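Local coordinates for Tle cognate immunity protein 4 C-terminal domain-containing protein (Pseudomonas aeruginosa PAO1, PDB 4R1D) that probably acts as the immunity protein that binds the secreted lipase Tle4 and so protects the bacterium from its own type VI effector, at residues T4-H9 and D17-A22. Residues are numbered along the deposited sequence; the frame is centred on the assembly and turned at random.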
loop_
_atom_site.group_PDB
_atom_site.type_symbol
_atom_site.label_atom_id
_atom_site.label_comp_id
_atom_site.label_asym_id
_atom_site.label_seq_id
_atom_site.Cartn_x
_atom_site.Cartn_y
_atom_site.Cartn_z
ATOM N N THR B 4 24.977 31.874 5.037
ATOM C CA THR B 4 25.447 32.518 3.821
ATOM C C THR B 4 24.992 31.729 2.601
ATOM O O THR B 4 25.289 30.539 2.468
ATOM C CB THR B 4 26.984 32.658 3.810
ATOM O OG1 THR B 4 27.387 33.601 4.812
ATOM C CG2 THR B 4 27.457 33.140 2.448
ATOM N N GLY B 5 24.242 32.386 1.723
ATOM C CA GLY B 5 23.783 31.755 0.500
ATOM C C GLY B 5 22.499 30.948 0.631
ATOM O O GLY B 5 21.973 30.461 -0.373
ATOM N N TRP B 6 21.994 30.793 1.852
ATOM C CA TRP B 6 20.723 30.090 2.036
ATOM C C TRP B 6 19.620 30.789 1.253
ATOM O O TRP B 6 19.685 31.996 1.017
ATOM C CB TRP B 6 20.346 29.983 3.516
ATOM C CG TRP B 6 21.103 28.931 4.239
ATOM C CD1 TRP B 6 22.436 28.639 4.115
ATOM C CD2 TRP B 6 20.573 27.991 5.181
ATOM N NE1 TRP B 6 22.767 27.589 4.948
ATOM C CE2 TRP B 6 21.639 27.177 5.610
ATOM C CE3 TRP B 6 19.298 27.768 5.714
ATOM C CZ2 TRP B 6 21.468 26.148 6.538
ATOM C CZ3 TRP B 6 19.136 26.754 6.636
ATOM C CH2 TRP B 6 20.213 25.963 7.043
ATOM N N ILE B 7 18.615 30.021 0.841
ATOM C CA ILE B 7 17.539 30.524 -0.006
ATOM C C ILE B 7 16.193 30.441 0.710
ATOM O O ILE B 7 15.831 29.390 1.256
ATOM C CB ILE B 7 17.449 29.702 -1.314
ATOM C CG1 ILE B 7 18.768 29.778 -2.086
ATOM C CG2 ILE B 7 16.284 30.159 -2.181
ATOM C CD1 ILE B 7 18.843 28.820 -3.265
ATOM N N THR B 8 15.455 31.544 0.702
ATOM C CA THR B 8 14.103 31.572 1.259
ATOM C C THR B 8 13.110 31.091 0.204
ATOM O O THR B 8 13.018 31.671 -0.880
ATOM C CB THR B 8 13.725 32.992 1.733
ATOM O OG1 THR B 8 14.592 33.388 2.807
ATOM C CG2 THR B 8 12.269 33.049 2.188
ATOM N N HIS B 9 12.382 30.021 0.523
ATOM C CA HIS B 9 11.463 29.388 -0.409
ATOM C C HIS B 9 10.020 29.622 0.031
ATOM O O HIS B 9 9.725 29.657 1.223
ATOM C CB HIS B 9 11.706 27.870 -0.457
ATOM C CG HIS B 9 13.050 27.482 -0.989
ATOM N ND1 HIS B 9 13.275 27.228 -2.324
ATOM C CD2 HIS B 9 14.231 27.278 -0.362
ATOM C CE1 HIS B 9 14.542 26.905 -2.502
ATOM N NE2 HIS B 9 15.145 26.922 -1.326
ATOM N N ASP B 17 13.776 28.660 5.030
ATOM C CA ASP B 17 15.110 28.822 4.459
ATOM C C ASP B 17 15.854 27.493 4.371
ATOM O O ASP B 17 15.817 26.704 5.306
ATOM C CB ASP B 17 15.936 29.808 5.297
ATOM C CG ASP B 17 15.252 31.167 5.460
ATOM O OD1 ASP B 17 14.336 31.499 4.682
ATOM O OD2 ASP B 17 15.641 31.913 6.379
ATOM N N LEU B 18 16.509 27.245 3.237
ATOM C CA LEU B 18 17.288 26.037 3.033
ATOM C C LEU B 18 18.650 26.401 2.461
ATOM O O LEU B 18 18.786 27.439 1.816
ATOM C CB LEU B 18 16.557 25.095 2.073
ATOM C CG LEU B 18 15.192 24.631 2.579
ATOM C CD1 LEU B 18 14.394 23.926 1.477
ATOM C CD2 LEU B 18 15.384 23.734 3.793
ATOM N N PRO B 19 19.655 25.546 2.697
ATOM C CA PRO B 19 21.011 25.737 2.161
ATOM C C PRO B 19 20.969 25.800 0.641
ATOM O O PRO B 19 20.067 25.230 0.025
ATOM C CB PRO B 19 21.760 24.473 2.599
ATOM C CG PRO B 19 20.912 23.826 3.644
ATOM C CD PRO B 19 19.510 24.290 3.451
ATOM N N PRO B 20 21.951 26.472 0.024
ATOM C CA PRO B 20 21.870 26.680 -1.423
ATOM C C PRO B 20 21.979 25.389 -2.240
ATOM O O PRO B 20 21.458 25.341 -3.354
ATOM C CB PRO B 20 23.057 27.614 -1.706
ATOM C CG PRO B 20 24.036 27.300 -0.618
ATOM C CD PRO B 20 23.196 27.008 0.601
ATOM N N ASP B 21 22.641 24.368 -1.704
ATOM C CA ASP B 21 22.821 23.120 -2.440
ATOM C C ASP B 21 21.730 22.078 -2.135
ATOM O O ASP B 21 21.810 20.945 -2.591
ATOM C CB ASP B 21 24.209 22.528 -2.177
ATOM C CG ASP B 21 24.458 22.240 -0.705
ATOM O OD1 ASP B 21 23.859 22.934 0.144
ATOM O OD2 ASP B 21 25.261 21.329 -0.390
ATOM N N ALA B 22 20.711 22.472 -1.379
ATOM C CA ALA B 22 19.617 21.559 -1.037
ATOM C C ALA B 22 18.926 21.078 -2.307
ATOM O O ALA B 22 18.676 21.869 -3.222
ATOM C CB ALA B 22 18.620 22.249 -0.120
HETATM O O HOH W 1 17.658 25.995 -1.178
#
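W6 lays the face of its indole on P19, the two side chains running alongside each other and pointing the same way. CA of P19 stands 3.6 Å from the centroid of the five-membered ring of W6, almost exactly on the ring normal, a CH-pi contact. Farther out, CG of P19 meets CZ2 of W6 at 3.8 Å, while P20 brings CD obliquely toward CD1. CG of W6, anti to its carbonyl carbon (chi1 -77°), sits beside the backbone N of W6. The ring also covers the peptide joining L18 to P19, whose carbonyl carbon lies under the rim.

That carbonyl is put to use: L18 O accepts a nearly straight bond from I7 N (2.8 Å), and I7 O takes the N-H of L18 in return at 3.0 Å. I7 and L18 are thus a hydrogen-bonded antiparallel pair. The next pair, T8 with D17, is non-hydrogen-bonded, and its side chains bridge the strands instead: T8 OG1 donates to D17 OD1 over 2.7 Å, coming from above the carboxylate plane. Salt bridges to K3 and R296 further restrain this carboxylate and would be expected to favour its charged form. On the face bearing I7 and L18, the imidazole of H9 crosses the L18 side chain at about a right angle, with CD2 3.8 Å from CD1 of L18. A water in the plane of the H9 ring links NE2 to P19 O, the carbonyl that also receives A22 N and closes a type I turn.

Helix 281-292 supplies L287, T290 and I291 against W6, and I291 reaches L18 as well. The whole is a beta hairpin of strands 7-11 and 14-18, closed, where the first strand begins and the second ends, by a tryptophan-proline CH-pi contact, within the N-terminal domain of the Tli4 family.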